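Local coordinates for protein transcription regulator AmtR (Mycobacterium smegmatis, PDB 5E57) that probably binds DNA as a dimeric TetR-family transcription regulator, with a helix-turn-helix motif and a ligand-binding domain linked to nitrogen regulation, at residues A[64-68]-A[123-127]; A[96-102]-A[159-164]. One frame throughout, in Å; residues are numbered along the deposited sequence.

Contact 1. Residues A[64-68]-A[123-127]; sequences VDEPL and RRAEL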
loop_
_atom_site.group_PDB
_atom_site.type_symbol
_atom_site.label_atom_id
_atom_site.label_comp_id
_atom_site.label_asym_id
_atom_site.label_seq_id
_atom_site.Cartn_x
_atom_site.Cartn_y
_atom_site.Cartn_z
ATOM N N VAL A 64 1.838 12.342 -9.390
ATOM C CA VAL A 64 0.772 11.819 -10.228
ATOM C C VAL A 64 0.617 12.470 -11.583
ATOM O O VAL A 64 -0.024 11.873 -12.433
ATOM C CB VAL A 64 -0.652 11.849 -9.552
ATOM C CG1 VAL A 64 -0.634 11.152 -8.228
ATOM C CG2 VAL A 64 -1.141 13.263 -9.384
ATOM N N ASP A 65 1.116 13.667 -11.782
ATOM C CA ASP A 65 0.865 14.425 -13.034
ATOM C C ASP A 65 1.388 13.709 -14.256
ATOM O O ASP A 65 0.719 13.615 -15.202
ATOM C CB ASP A 65 1.520 15.834 -13.012
ATOM C CG ASP A 65 0.793 16.806 -12.109
ATOM O OD1 ASP A 65 -0.361 16.562 -11.736
ATOM O OD2 ASP A 65 1.388 17.809 -11.756
ATOM N N GLU A 66 2.617 13.258 -14.251
ATOM C CA GLU A 66 3.136 12.584 -15.424
ATOM C C GLU A 66 2.550 11.209 -15.658
ATOM O O GLU A 66 2.264 10.882 -16.769
ATOM C CB GLU A 66 4.661 12.551 -15.365
ATOM C CG GLU A 66 5.235 13.946 -15.516
ATOM C CD GLU A 66 6.755 13.966 -15.420
ATOM O OE1 GLU A 66 7.388 13.026 -14.884
ATOM O OE2 GLU A 66 7.312 14.937 -15.863
ATOM N N PRO A 67 2.343 10.400 -14.614
ATOM C CA PRO A 67 1.626 9.153 -14.880
ATOM C C PRO A 67 0.214 9.391 -15.444
ATOM O O PRO A 67 -0.275 8.619 -16.275
ATOM C CB PRO A 67 1.549 8.489 -13.501
ATOM C CG PRO A 67 2.746 8.975 -12.789
ATOM C CD PRO A 67 2.988 10.372 -13.290
ATOM N N LEU A 68 -0.416 10.469 -15.024
ATOM C CA LEU A 68 -1.740 10.762 -15.502
ATOM C C LEU A 68 -1.719 11.256 -16.947
ATOM O O LEU A 68 -2.633 10.940 -17.697
ATOM C CB LEU A 68 -2.443 11.716 -14.564
ATOM C CG LEU A 68 -3.933 11.914 -14.678
ATOM C CD1 LEU A 68 -4.714 10.608 -14.758
ATOM C CD2 LEU A 68 -4.380 12.717 -13.458
ATOM N N ARG A 123 -7.463 14.195 -8.736
ATOM C CA ARG A 123 -6.503 13.800 -9.709
ATOM C C ARG A 123 -6.046 12.348 -9.552
ATOM O O ARG A 123 -5.896 11.632 -10.525
ATOM C CB ARG A 123 -5.257 14.633 -9.597
ATOM C CG ARG A 123 -5.468 16.115 -9.614
ATOM C CD ARG A 123 -5.844 16.625 -10.970
ATOM N NE ARG A 123 -4.874 16.346 -12.015
ATOM C CZ ARG A 123 -3.586 16.666 -11.976
ATOM N NH1 ARG A 123 -3.021 17.229 -10.889
ATOM N NH2 ARG A 123 -2.834 16.370 -13.042
ATOM N N ARG A 124 -5.694 11.966 -8.338
ATOM C CA ARG A 124 -5.256 10.641 -8.088
ATOM C C ARG A 124 -6.409 9.701 -8.366
ATOM O O ARG A 124 -6.194 8.624 -8.925
ATOM C CB ARG A 124 -4.768 10.531 -6.629
ATOM C CG ARG A 124 -4.414 9.139 -6.248
ATOM C CD ARG A 124 -3.509 9.010 -4.977
ATOM N NE ARG A 124 -3.533 7.589 -4.588
ATOM C CZ ARG A 124 -4.554 7.053 -3.920
ATOM N NH1 ARG A 124 -5.535 7.840 -3.505
ATOM N NH2 ARG A 124 -4.601 5.771 -3.623
ATOM N N ALA A 125 -7.642 10.073 -7.970
ATOM C CA ALA A 125 -8.791 9.232 -8.321
ATOM C C ALA A 125 -8.986 9.033 -9.862
ATOM O O ALA A 125 -9.367 7.978 -10.298
ATOM C CB ALA A 125 -10.082 9.718 -7.620
ATOM N N GLU A 126 -8.676 10.035 -10.666
ATOM C CA GLU A 126 -8.652 9.911 -12.153
ATOM C C GLU A 126 -7.564 8.954 -12.643
ATOM O O GLU A 126 -7.723 8.212 -13.641
ATOM C CB GLU A 126 -8.321 11.267 -12.803
ATOM C CG GLU A 126 -9.488 12.090 -13.256
ATOM C CD GLU A 126 -9.066 13.504 -13.709
ATOM O OE1 GLU A 126 -8.089 13.668 -14.486
ATOM O OE2 GLU A 126 -9.716 14.466 -13.270
ATOM N N LEU A 127 -6.435 8.952 -11.951
ATOM C CA LEU A 127 -5.398 7.980 -12.305
ATOM C C LEU A 127 -5.910 6.593 -12.047
ATOM O O LEU A 127 -5.793 5.644 -12.914
ATOM C CB LEU A 127 -4.135 8.221 -11.505
ATOM C CG LEU A 127 -2.967 7.335 -11.881
ATOM C CD1 LEU A 127 -2.631 7.378 -13.361
ATOM C CD2 LEU A 127 -1.759 7.690 -11.034
#
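The first turn of helix 65-75, entered through Val-64 at its N-cap position, lies against the N-terminal half of helix 118-142 in the all-helical ligand-binding domain of this TetR-family regulator. Leu-68 is the central apolar group, buried against helix 118-142. Its CG stands anti to the backbone N (chi1 -166°), and the two methyls spread over the turn from Arg-123 to Leu-127: Leu-68 CD1 comes to 3.7 Å from Leu-127 CA, while CD2 lies 3.5 Å from Arg-123 O. A branched aliphatic chain suits this buried place because both of its arms find backbone and side-chain atoms to touch. Leu-127 answers from the other helix, its CD2 4.2 Å from Pro-67 CB. Proline fits here, since in the first turn of a helix its missing N-H costs no bond. Val-64 adds CG2 at 4.3 Å from Arg-123 CB.

At the margin Arg-123 folds back, bent at chi2 and chi3, and brings its guanidinium to Asp-65. Arg-123 NH1 and NH2 both donate end-on to Asp-65 OD1, at 2.9 and 2.8 Å respectively, with the carboxylate and guanidinium planes 36° apart. Two bent bonds on one oxygen make a forked salt bridge. It ties the aspartate, whose charge would probably also suit the N-terminus of the helix, to the neighbouring helix at the partly exposed border of a largely apolar contact.

Contact 2. Residues A[96-102]-A[159-164]; sequences LCAGRWN and VINSRS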
loop_
_atom_site.group_PDB
_atom_site.type_symbol
_atom_site.label_atom_id
_atom_site.label_comp_id
_atom_site.label_asym_id
_atom_site.label_seq_id
_atom_site.Cartn_x
_atom_site.Cartn_y
_atom_site.Cartn_z
ATOM N N LEU A 96 7.549 6.149 -9.007
ATOM C CA LEU A 96 7.430 6.002 -7.552
ATOM C C LEU A 96 8.685 5.396 -6.934
ATOM O O LEU A 96 9.007 5.691 -5.784
ATOM C CB LEU A 96 6.221 5.169 -7.150
ATOM C CG LEU A 96 4.826 5.728 -7.484
ATOM C CD1 LEU A 96 3.713 4.779 -7.075
ATOM C CD2 LEU A 96 4.608 7.083 -6.852
ATOM N N CYS A 97 9.389 4.539 -7.664
ATOM C CA CYS A 97 10.666 4.003 -7.154
ATOM C C CYS A 97 11.784 4.999 -7.296
ATOM O O CYS A 97 12.775 4.882 -6.590
ATOM C CB CYS A 97 11.097 2.736 -7.877
ATOM S SG CYS A 97 10.032 1.380 -7.484
ATOM N N ALA A 98 11.658 5.967 -8.186
ATOM C CA ALA A 98 12.835 6.770 -8.505
ATOM C C ALA A 98 12.922 7.952 -7.602
ATOM O O ALA A 98 13.905 8.647 -7.585
ATOM C CB ALA A 98 12.817 7.241 -9.942
ATOM N N GLY A 99 11.901 8.224 -6.846
ATOM C CA GLY A 99 12.005 9.379 -5.993
ATOM C C GLY A 99 13.255 9.343 -5.093
ATOM O O GLY A 99 13.637 8.305 -4.580
ATOM N N ARG A 100 13.904 10.467 -4.880
ATOM C CA ARG A 100 14.844 10.511 -3.774
ATOM C C ARG A 100 14.153 10.171 -2.403
ATOM O O ARG A 100 14.722 9.513 -1.555
ATOM C CB ARG A 100 15.474 11.890 -3.732
ATOM C CG ARG A 100 16.358 12.089 -2.519
ATOM C CD ARG A 100 17.643 11.303 -2.608
ATOM N NE ARG A 100 18.422 11.415 -1.371
ATOM C CZ ARG A 100 18.250 10.660 -0.287
ATOM N NH1 ARG A 100 17.299 9.726 -0.254
ATOM N NH2 ARG A 100 19.029 10.850 0.776
ATOM N N TRP A 101 12.893 10.579 -2.237
ATOM C CA TRP A 101 12.140 10.427 -1.009
ATOM C C TRP A 101 10.815 9.719 -1.297
ATOM O O TRP A 101 10.271 9.793 -2.373
ATOM C CB TRP A 101 11.881 11.795 -0.336
ATOM C CG TRP A 101 13.143 12.578 -0.119
ATOM C CD1 TRP A 101 13.546 13.673 -0.794
ATOM C CD2 TRP A 101 14.171 12.278 0.815
ATOM N NE1 TRP A 101 14.720 14.126 -0.294
ATOM C CE2 TRP A 101 15.157 13.268 0.674
ATOM C CE3 TRP A 101 14.339 11.276 1.777
ATOM C CZ2 TRP A 101 16.334 13.292 1.446
ATOM C CZ3 TRP A 101 15.498 11.291 2.564
ATOM C CH2 TRP A 101 16.504 12.291 2.377
ATOM N N ASN A 102 10.303 8.998 -0.324
ATOM C CA ASN A 102 9.137 8.158 -0.577
ATOM C C ASN A 102 7.824 8.941 -0.436
ATOM O O ASN A 102 7.034 8.689 0.464
ATOM C CB ASN A 102 9.186 6.925 0.371
ATOM C CG ASN A 102 8.124 5.884 0.054
ATOM O OD1 ASN A 102 7.661 5.779 -1.079
ATOM N ND2 ASN A 102 7.768 5.077 1.054
ATOM N N VAL A 159 4.594 -0.191 -4.262
ATOM C CA VAL A 159 6.065 0.109 -4.222
ATOM C C VAL A 159 6.422 1.096 -3.076
ATOM O O VAL A 159 7.557 1.101 -2.564
ATOM C CB VAL A 159 6.645 0.503 -5.605
ATOM C CG1 VAL A 159 6.186 -0.453 -6.680
ATOM C CG2 VAL A 159 6.298 1.930 -5.999
ATOM N N ILE A 160 5.439 1.919 -2.720
ATOM C CA ILE A 160 5.548 2.872 -1.629
ATOM C C ILE A 160 5.785 2.098 -0.313
ATOM O O ILE A 160 6.727 2.406 0.416
ATOM C CB ILE A 160 4.313 3.738 -1.465
ATOM C CG1 ILE A 160 4.069 4.689 -2.637
ATOM C CG2 ILE A 160 4.416 4.572 -0.177
ATOM C CD1 ILE A 160 2.569 5.031 -2.778
ATOM N N ASN A 161 5.003 1.070 -0.090
ATOM C CA ASN A 161 5.210 0.190 1.053
ATOM C C ASN A 161 6.562 -0.547 0.984
ATOM O O ASN A 161 7.212 -0.716 2.001
ATOM C CB ASN A 161 4.089 -0.818 1.148
ATOM C CG ASN A 161 2.710 -0.157 1.204
ATOM O OD1 ASN A 161 2.070 -0.115 2.250
ATOM N ND2 ASN A 161 2.256 0.369 0.064
ATOM N N SER A 162 6.995 -0.986 -0.201
ATOM C CA SER A 162 8.319 -1.648 -0.363
ATOM C C SER A 162 9.462 -0.717 0.017
ATOM O O SER A 162 10.388 -1.122 0.717
ATOM C CB SER A 162 8.555 -2.157 -1.787
ATOM O OG SER A 162 7.586 -3.112 -2.171
ATOM N N ARG A 163 9.385 0.539 -0.435
ATOM C CA ARG A 163 10.399 1.543 -0.103
ATOM C C ARG A 163 10.522 1.822 1.413
ATOM O O ARG A 163 11.596 2.153 1.917
ATOM C CB ARG A 163 10.077 2.855 -0.818
ATOM C CG ARG A 163 10.439 2.839 -2.266
ATOM C CD ARG A 163 10.283 4.213 -2.879
ATOM N NE ARG A 163 11.300 5.131 -2.386
ATOM C CZ ARG A 163 11.666 6.231 -3.008
ATOM N NH1 ARG A 163 11.094 6.565 -4.192
ATOM N NH2 ARG A 163 12.624 7.014 -2.460
ATOM N N SER A 164 9.386 1.725 2.095
ATOM C CA SER A 164 9.314 1.957 3.470
ATOM C C SER A 164 9.969 0.808 4.223
ATOM O O SER A 164 10.624 1.040 5.218
ATOM C CB SER A 164 7.861 1.994 3.892
ATOM O OG SER A 164 7.765 2.405 5.229
#
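Gly-99 O accepts the shortest bond here, 2.7 Å from Arg-163 NH2, and a weak second one from NH1 of the same guanidinium. NH2 approaches from above the carbonyl plane of Gly-99. Arg-163 NH1 makes its stronger bond with Leu-96 O, 2.8 Å away and within 5° of the guanidinium plane. Arg-163 thus closes off the end of helix 82-98, holding the carbonyl of Leu-96 in its last turn and that of Gly-99; a long chain bent at chi3 can span both, and its positive charge would suit the C-terminal end of a helix.

The side chain of Asn-102 slides past that of Arg-163 in the opposite direction, its amide only 16° from the guanidinium plane, with Asn-102 OD1 3.5 Å from Arg-163 CD. With CG anti to the backbone N (chi1 -172°), Asn-102 ND2 meets Ile-160 O at 2.9 Å. That oxygen also takes the helical bond from Ser-164 N, and the two donors come from opposite faces of its plane. Asparagine suits the spot, being short and able to give an N-H to a carbonyl already used by its helix. Apart from these polar bonds, Leu-96 CB presses on Val-159 CG2 at 3.4 Å, tighter than usual, and Cys-97 SG lies 4.0 Å from Val-159 CB.

The loop after helix 82-98 is thereby fastened to helix 151-165, whose Val-159 also packs on Ile-177 of helix 173-183. Trp-101 in turn reaches helix 9-23, bonding Asp-15 through NE1, while Ser-164 packs on Leu-108 of the second subunit.

Overall arrangement
Contact 1 is the more buried of the two, with an aliphatic centre and an ionic border, whereas contact 2 lies at the surface and depends largely on side chains binding backbone carbonyls. Their centres are about 17 Å apart, and their nearest atoms about 6 Å apart without touching. They share no segment, but helix 82-98 relates them: Pro-67 and Leu-127 of contact 1 touch its Asp-92, and its end enters contact 2. Helix 151-165 is a second link, since Glu-157 binds Arg-124 of contact 1. Arginine serves both, pairing with a carboxylate between helices in contact 1 and with carbonyls at a helix end in contact 2.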